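Side-chain contacts in SusD homolog (Bacteroides thetaiotaomicron VPI-5482, PDB 3IHV), which probably binds sugars at the outer membrane of this gut bacterium: residues Gly38-Ser42 against Ile43-Leu47; Gln329-Asp332 against Thr333-Ser336; Phe382-Asn385 against Asp386-Asn389. All coordinates share one frame; numbering follows the deposited sequence.

Interaction 1: residues Gly38-Ser42 against Ile43-Leu47; sequences GYYLS and ILFNL
F45 lays one face of its ring over the CB of Y40, the tight part of the contact. Y40 CB stands 3.7 Å from the centroid of the F45 ring, 18° off its normal, a CH-pi contact over the face, displaced toward CZ at the rim. The two ring planes differ by 28°, but with centroids 5.4 Å apart they are too far displaced to stack well. Phenylalanine suits the spot because its flat face can lie on an aliphatic carbon; with an alanine here, Y40 CB would probably lose its cover and a gap would open beside L41. Packing is looser elsewhere, though no side faces solvent. L41 CD2 comes only to 4.1 Å from F45 CD2, and Y39 CD1 to 4.3 Å from I43 CB. Branched L44 bridges the tyrosines: CG anti to the backbone N (chi1 -169°) sends CD1 to 3.7 Å from Y39 OH, while CD2 lies 3.9 Å from Y40 CD1. The Y40 hydroxyl bonds to Q79 on helix 75-101. At the far end N46 ND2 donates to L41 O (2.9 Å), from above the carbonyl plane, and weakly to S42 O; its OD1 takes R134 of helix 107-135. Backbone bonds from L44 N to Y39 O and F45 N to Y40 O mark a short helix with a pi-type turn, with Y39 at the N-cap position, buried in the largely helical SusD fold.

Interaction 2: residues Gln329-Asp332 against Thr333-Ser336; sequences QYTD and TKKS
T331 and K334 face each other where a beta hairpin reverses, joining strand 325-330 to strand 335-337 at the surface. T331 N donates to K334 O at 2.8 Å, a nearly straight bond of 168°, and D332 and T333 make the bend between them. Further along, Q329 and S336 form the hydrogen-bonded antiparallel pair, with N-H and C=O exchanged both ways, and Y330 with K335 the non-hydrogen-bonded one.

From CB outward, the T331 side chain spans the bend. CB sits 3.8 Å from K334 O; CG2 reaches past it to S336 CB at 4.1 Å, a loose apolar touch. With chi1 at 71°, OG1 projects over its own backbone into the turn, where it accepts from K334 N at 3.1 Å and, weakly, from T333 N. A beta-branched residue with a hydroxyl suits this place: the methyl packs on the strand side while the oxygen takes the K334 amide firmly and the T333 amide only weakly.

On the face bearing Y330 and K335 the side chains run side by side. K335 CG is anti to the backbone N (chi1 178°) and the chain stays extended, so that CB, CG and CD all pass the tyrosine's CE1, CB at 3.8 Å. The lysine makes a cation-pi contact with Y328, and the Y330 hydroxyl bonds to D372. On the face of Q329 and S336, one water accepts from Q329 NE2 and meets S336 OG. A second water links the two threonine hydroxyls, 2.6 Å from T331 OG1 and 3.1 Å from T333 OG1.

Interaction 3: residues Phe382-Asn385 against Asp386-Asn389; sequences FINN and DKSN. With NA (sodium ion), chain F; EDO (1,2-ethanediol), chain L.
In N384, chi1 of -172° turns CG away from its own backbone N, beside the carbonyl carbon, so that OD1 faces the N-H groups of D386 and K387; in F382, chi1 of 61° folds the ring over its own backbone, aimed at the extended pair K387 and S388 and the N389 side chain beyond. N384 OD1 accepts from D386 N and from K387 N, each at 2.8 Å. The donors arrive from opposite faces of the carbonyl plane, the first well above it, the second tilted less. The bond to D386 N closes an Asx turn, which suits asparagine because its short side chain imitates a backbone carbonyl. Its ND2 gives a hydrogen to a water that in turn donates to D386 OD2, so both ends of the amide are engaged.

F382 suits its place because a flat apolar ring can lie against backbone and amide without needing a polar partner. K387 O is near the ring plane at its edge, 3.4 Å from CE1, and S388 CA is 3.7 Å from CZ. The N389 amide plane stands 88° from the ring plane, with ND2 3.4 Å from CE2; N389 OD1 accepts from S267 N. N389 N donates to O1 of an ethanediol molecule that probably came from the crystallisation liquor. N389 O binds a sodium ion at 2.3 Å, with F265 O, N391 OD1 and three waters completing the site.

Along the chain interaction 1 comes first, then interaction 2, then interaction 3, with no helix or strand shared between them. Interaction 1 lies deep in the protein on helix 40-44, in the starch-binding-type family region, its centre about 8 Å from the centre of the chain; the other two are at the surface, both in the SusD family region. The centre of 382-389 is about 17 Å from that of 38-47 and about 18 Å from that of 329-336. The irregular chain between strands 259-263 and 302-304 ties them together: I280 meets S42 and S388, K282 bonds N384, and T289 bonds D332. One long connection thus joins a buried helical turn, a surface hairpin and a sodium-binding loop.

Interaction 1: residues Gly38-Ser42 against Ile43-Leu47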
loop_
_atom_site.group_PDB
_atom_site.type_symbol
_atom_site.label_atom_id
_atom_site.label_comp_id
_atom_site.label_asym_id
_atom_site.label_seq_id
_atom_site.Cartn_x
_atom_site.Cartn_y
_atom_site.Cartn_z
ATOM N N GLY A 38 -9.851 2.165 -0.504
ATOM C CA GLY A 38 -10.550 3.010 0.436
ATOM C C GLY A 38 -10.368 2.515 1.875
ATOM O O GLY A 38 -10.418 3.324 2.814
ATOM N N TYR A 39 -10.112 1.206 2.039
ATOM C CA TYR A 39 -10.018 0.591 3.374
ATOM C C TYR A 39 -9.338 -0.754 3.429
ATOM O O TYR A 39 -8.342 -0.911 4.138
ATOM C CB TYR A 39 -11.437 0.531 3.967
ATOM C CG TYR A 39 -11.606 -0.085 5.332
ATOM C CD1 TYR A 39 -10.653 0.065 6.319
ATOM C CD2 TYR A 39 -12.807 -0.664 5.675
ATOM C CE1 TYR A 39 -10.846 -0.484 7.598
ATOM C CE2 TYR A 39 -13.011 -1.210 6.954
ATOM C CZ TYR A 39 -12.006 -1.137 7.883
ATOM O OH TYR A 39 -12.224 -1.660 9.124
ATOM N N TYR A 40 -9.801 -1.761 2.686
ATOM C CA TYR A 40 -9.224 -3.084 2.918
ATOM C C TYR A 40 -7.779 -3.264 2.456
ATOM O O TYR A 40 -6.924 -3.739 3.210
ATOM C CB TYR A 40 -10.095 -4.223 2.354
ATOM C CG TYR A 40 -11.556 -4.270 2.787
ATOM C CD1 TYR A 40 -12.045 -3.548 3.850
ATOM C CD2 TYR A 40 -12.420 -5.156 2.167
ATOM C CE1 TYR A 40 -13.397 -3.642 4.218
ATOM C CE2 TYR A 40 -13.732 -5.226 2.485
ATOM C CZ TYR A 40 -14.231 -4.476 3.519
ATOM O OH TYR A 40 -15.554 -4.553 3.850
ATOM N N LEU A 41 -7.496 -2.934 1.209
ATOM C CA LEU A 41 -6.145 -3.095 0.682
ATOM C C LEU A 41 -5.165 -2.022 1.152
ATOM O O LEU A 41 -3.953 -2.208 0.998
ATOM C CB LEU A 41 -6.144 -3.109 -0.849
ATOM C CG LEU A 41 -6.777 -4.329 -1.515
ATOM C CD1 LEU A 41 -6.728 -4.135 -3.067
ATOM C CD2 LEU A 41 -6.123 -5.666 -1.114
ATOM N N SER A 42 -5.695 -0.880 1.606
ATOM C CA SER A 42 -4.844 0.185 2.125
ATOM C C SER A 42 -4.537 -0.053 3.592
ATOM O O SER A 42 -3.350 -0.069 4.011
ATOM C CB SER A 42 -5.511 1.522 1.949
ATOM O OG SER A 42 -6.856 1.490 2.457
ATOM N N ILE A 43 -5.579 -0.317 4.366
ATOM C CA ILE A 43 -5.416 -0.353 5.819
ATOM C C ILE A 43 -5.640 -1.699 6.488
ATOM O O ILE A 43 -4.735 -2.232 7.105
ATOM C CB ILE A 43 -6.397 0.682 6.476
ATOM C CG1 ILE A 43 -6.104 2.110 6.000
ATOM C CG2 ILE A 43 -6.381 0.580 8.028
ATOM C CD1 ILE A 43 -7.224 3.115 6.359
ATOM N N LEU A 44 -6.818 -2.260 6.292
ATOM C CA LEU A 44 -7.278 -3.373 7.117
ATOM C C LEU A 44 -6.494 -4.653 6.972
ATOM O O LEU A 44 -6.260 -5.324 7.966
ATOM C CB LEU A 44 -8.780 -3.667 6.882
ATOM C CG LEU A 44 -9.501 -4.615 7.834
ATOM C CD1 LEU A 44 -9.495 -4.094 9.307
ATOM C CD2 LEU A 44 -10.942 -4.875 7.313
ATOM N N PHE A 45 -6.087 -4.984 5.757
ATOM C CA PHE A 45 -5.412 -6.256 5.518
ATOM C C PHE A 45 -3.911 -6.186 5.739
ATOM O O PHE A 45 -3.224 -7.186 5.490
ATOM C CB PHE A 45 -5.642 -6.744 4.080
ATOM C CG PHE A 45 -7.093 -7.010 3.705
ATOM C CD1 PHE A 45 -8.135 -7.055 4.642
ATOM C CD2 PHE A 45 -7.384 -7.402 2.404
ATOM C CE1 PHE A 45 -9.429 -7.356 4.234
ATOM C CE2 PHE A 45 -8.679 -7.708 2.036
ATOM C CZ PHE A 45 -9.688 -7.670 2.964
ATOM N N ASN A 46 -3.405 -5.055 6.224
ATOM C CA ASN A 46 -1.970 -4.833 6.353
ATOM C C ASN A 46 -1.515 -4.689 7.792
ATOM O O ASN A 46 -0.407 -4.236 8.036
ATOM C CB ASN A 46 -1.635 -3.564 5.577
ATOM C CG ASN A 46 -1.947 -3.713 4.096
ATOM O OD1 ASN A 46 -1.725 -4.765 3.543
ATOM N ND2 ASN A 46 -2.450 -2.648 3.452
ATOM N N LEU A 47 -2.381 -5.039 8.721
ATOM C CA LEU A 47 -2.061 -4.922 10.130
ATOM C C LEU A 47 -1.503 -6.193 10.720
ATOM O O LEU A 47 -1.569 -7.288 10.128
ATOM C CB LEU A 47 -3.312 -4.475 10.878
ATOM C CG LEU A 47 -3.762 -3.061 10.568
ATOM C CD1 LEU A 47 -5.203 -2.891 11.048
ATOM C CD2 LEU A 47 -2.837 -2.015 11.214
#

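Interaction 2: residues Gln329-Asp332 against Thr333-Ser336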
loop_
_atom_site.group_PDB
_atom_site.type_symbol
_atom_site.label_atom_id
_atom_site.label_comp_id
_atom_site.label_asym_id
_atom_site.label_seq_id
_atom_site.Cartn_x
_atom_site.Cartn_y
_atom_site.Cartn_z
ATOM N N GLN A 329 -3.290 12.961 20.504
ATOM C CA GLN A 329 -4.623 12.897 19.924
ATOM C C GLN A 329 -5.184 14.321 20.030
ATOM O O GLN A 329 -4.626 15.172 20.705
ATOM C CB GLN A 329 -5.524 11.953 20.746
ATOM C CG GLN A 329 -5.736 12.328 22.214
ATOM C CD GLN A 329 -6.741 11.373 22.849
ATOM O OE1 GLN A 329 -7.708 10.975 22.187
ATOM N NE2 GLN A 329 -6.485 10.946 24.078
ATOM N N TYR A 330 -6.318 14.560 19.392
ATOM C CA TYR A 330 -6.968 15.846 19.450
ATOM C C TYR A 330 -8.278 15.670 20.226
ATOM O O TYR A 330 -9.131 14.862 19.824
ATOM C CB TYR A 330 -7.283 16.338 18.055
ATOM C CG TYR A 330 -6.063 16.614 17.238
ATOM C CD1 TYR A 330 -5.243 17.698 17.525
ATOM C CD2 TYR A 330 -5.711 15.791 16.185
ATOM C CE1 TYR A 330 -4.077 17.949 16.759
ATOM C CE2 TYR A 330 -4.586 16.047 15.419
ATOM C CZ TYR A 330 -3.763 17.112 15.713
ATOM O OH TYR A 330 -2.634 17.353 14.931
ATOM N N THR A 331 -8.417 16.432 21.303
ATOM C CA THR A 331 -9.621 16.460 22.122
ATOM C C THR A 331 -10.460 17.647 21.585
ATOM O O THR A 331 -10.058 18.332 20.635
ATOM C CB THR A 331 -9.263 16.701 23.627
ATOM O OG1 THR A 331 -8.814 18.042 23.800
ATOM C CG2 THR A 331 -8.177 15.746 24.072
ATOM N N ASP A 332 -11.618 17.901 22.170
ATOM C CA ASP A 332 -12.414 19.034 21.707
ATOM C C ASP A 332 -11.623 20.365 21.764
ATOM O O ASP A 332 -11.821 21.221 20.925
ATOM C CB ASP A 332 -13.706 19.182 22.509
ATOM C CG ASP A 332 -14.718 18.075 22.221
ATOM O OD1 ASP A 332 -14.394 17.121 21.503
ATOM O OD2 ASP A 332 -15.859 18.179 22.728
ATOM N N THR A 333 -10.718 20.519 22.728
ATOM C CA THR A 333 -9.993 21.777 22.891
ATOM C C THR A 333 -8.497 21.800 22.561
ATOM O O THR A 333 -7.936 22.891 22.344
ATOM C CB THR A 333 -10.113 22.247 24.329
ATOM O OG1 THR A 333 -9.704 21.187 25.190
ATOM C CG2 THR A 333 -11.545 22.624 24.656
ATOM N N LYS A 334 -7.832 20.647 22.506
ATOM C CA LYS A 334 -6.376 20.667 22.310
ATOM C C LYS A 334 -5.759 19.373 21.798
ATOM O O LYS A 334 -6.396 18.318 21.790
ATOM C CB LYS A 334 -5.727 20.980 23.665
ATOM C CG LYS A 334 -5.965 19.897 24.726
ATOM C CD LYS A 334 -5.720 20.370 26.171
ATOM C CE LYS A 334 -4.257 20.679 26.505
ATOM N NZ LYS A 334 -3.385 19.458 26.642
ATOM N N LYS A 335 -4.502 19.509 21.357
ATOM C CA LYS A 335 -3.626 18.402 21.009
ATOM C C LYS A 335 -3.085 17.981 22.347
ATOM O O LYS A 335 -2.550 18.803 23.107
ATOM C CB LYS A 335 -2.483 18.872 20.110
ATOM C CG LYS A 335 -1.457 17.829 19.700
ATOM C CD LYS A 335 -0.572 18.493 18.652
ATOM C CE LYS A 335 0.624 17.680 18.238
ATOM N NZ LYS A 335 1.461 18.402 17.237
ATOM N N SER A 336 -3.250 16.714 22.662
ATOM C CA SER A 336 -2.876 16.197 23.957
ATOM C C SER A 336 -2.099 14.907 23.824
ATOM O O SER A 336 -2.403 14.085 22.962
ATOM C CB SER A 336 -4.165 15.946 24.740
ATOM O OG SER A 336 -3.897 15.285 25.938
HETATM O O HOH W 1 -4.681 12.364 25.918
HETATM O O HOH W 2 -8.770 18.533 26.398
#

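Interaction 3: residues Phe382-Asn385 against Asp386-Asn389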
loop_
_atom_site.group_PDB
_atom_site.type_symbol
_atom_site.label_atom_id
_atom_site.label_comp_id
_atom_site.label_asym_id
_atom_site.label_seq_id
_atom_site.Cartn_x
_atom_site.Cartn_y
_atom_site.Cartn_z
ATOM N N PHE A 382 -16.697 18.206 3.415
ATOM C CA PHE A 382 -17.738 17.589 4.183
ATOM C C PHE A 382 -17.200 17.214 5.581
ATOM O O PHE A 382 -15.992 17.047 5.792
ATOM C CB PHE A 382 -18.302 16.396 3.427
ATOM C CG PHE A 382 -17.276 15.323 3.147
ATOM C CD1 PHE A 382 -16.975 14.377 4.097
ATOM C CD2 PHE A 382 -16.640 15.265 1.937
ATOM C CE1 PHE A 382 -16.059 13.404 3.854
ATOM C CE2 PHE A 382 -15.707 14.267 1.674
ATOM C CZ PHE A 382 -15.421 13.346 2.630
ATOM N N ILE A 383 -18.124 17.108 6.528
ATOM C CA ILE A 383 -17.818 16.670 7.879
ATOM C C ILE A 383 -18.354 15.269 7.926
ATOM O O ILE A 383 -19.541 15.053 7.648
ATOM C CB ILE A 383 -18.550 17.536 8.907
ATOM C CG1 ILE A 383 -18.015 18.971 8.831
ATOM C CG2 ILE A 383 -18.445 16.934 10.341
ATOM C CD1 ILE A 383 -18.646 19.915 9.841
ATOM N N ASN A 384 -17.498 14.308 8.221
ATOM C CA ASN A 384 -17.934 12.924 8.287
ATOM C C ASN A 384 -17.032 12.210 9.289
ATOM O O ASN A 384 -15.862 12.547 9.431
ATOM C CB ASN A 384 -17.933 12.242 6.910
ATOM C CG ASN A 384 -18.556 10.867 6.953
ATOM O OD1 ASN A 384 -17.849 9.879 7.184
ATOM N ND2 ASN A 384 -19.905 10.796 6.853
ATOM N N ASN A 385 -17.576 11.255 10.015
ATOM C CA ASN A 385 -16.769 10.580 11.031
ATOM C C ASN A 385 -15.992 9.368 10.525
ATOM O O ASN A 385 -15.206 8.771 11.267
ATOM C CB ASN A 385 -17.664 10.162 12.201
ATOM C CG ASN A 385 -18.258 11.365 12.962
ATOM O OD1 ASN A 385 -17.753 12.484 12.887
ATOM N ND2 ASN A 385 -19.335 11.119 13.713
ATOM N N ASP A 386 -16.255 8.983 9.285
ATOM C CA ASP A 386 -15.681 7.778 8.716
ATOM C C ASP A 386 -14.893 7.933 7.426
ATOM O O ASP A 386 -14.011 7.123 7.159
ATOM C CB ASP A 386 -16.810 6.790 8.428
ATOM C CG ASP A 386 -17.546 6.392 9.679
ATOM O OD1 ASP A 386 -16.920 5.781 10.564
ATOM O OD2 ASP A 386 -18.730 6.734 9.788
ATOM N N LYS A 387 -15.227 8.944 6.628
ATOM C CA LYS A 387 -14.635 9.079 5.302
ATOM C C LYS A 387 -13.937 10.419 5.135
ATOM O O LYS A 387 -14.227 11.377 5.856
ATOM C CB LYS A 387 -15.701 8.940 4.209
ATOM C CG LYS A 387 -16.612 7.693 4.220
ATOM C CD LYS A 387 -15.831 6.414 4.217
ATOM C CE LYS A 387 -16.658 5.234 3.659
ATOM N NZ LYS A 387 -18.092 5.261 4.059
ATOM N N SER A 388 -13.094 10.501 4.109
ATOM C CA SER A 388 -12.325 11.701 3.861
ATOM C C SER A 388 -11.947 11.802 2.392
ATOM O O SER A 388 -12.161 10.877 1.633
ATOM C CB SER A 388 -11.015 11.667 4.670
ATOM O OG SER A 388 -10.088 10.741 4.089
ATOM N N ASN A 389 -11.340 12.945 2.038
ATOM C CA ASN A 389 -10.722 13.146 0.729
ATOM C C ASN A 389 -9.202 12.925 0.780
ATOM O O ASN A 389 -8.497 13.319 -0.141
ATOM C CB ASN A 389 -11.048 14.555 0.243
ATOM C CG ASN A 389 -12.493 14.713 -0.026
ATOM O OD1 ASN A 389 -13.134 13.778 -0.518
ATOM N ND2 ASN A 389 -13.034 15.878 0.295
HETATM NA NA NA F . -8.037 13.794 -2.345
HETATM C C1 EDO L . -10.227 15.995 4.560
HETATM O O1 EDO L . -10.243 14.903 3.648
HETATM C C2 EDO L . -11.274 15.795 5.635
HETATM O O2 EDO L . -12.286 14.909 5.158
HETATM O O HOH W 3 -20.489 7.784 7.824
HETATM O O HOH W 4 -6.033 14.697 -0.582
HETATM O O HOH W 5 -8.664 16.027 -2.165
HETATM O O HOH W 6 -7.211 14.051 -4.574
#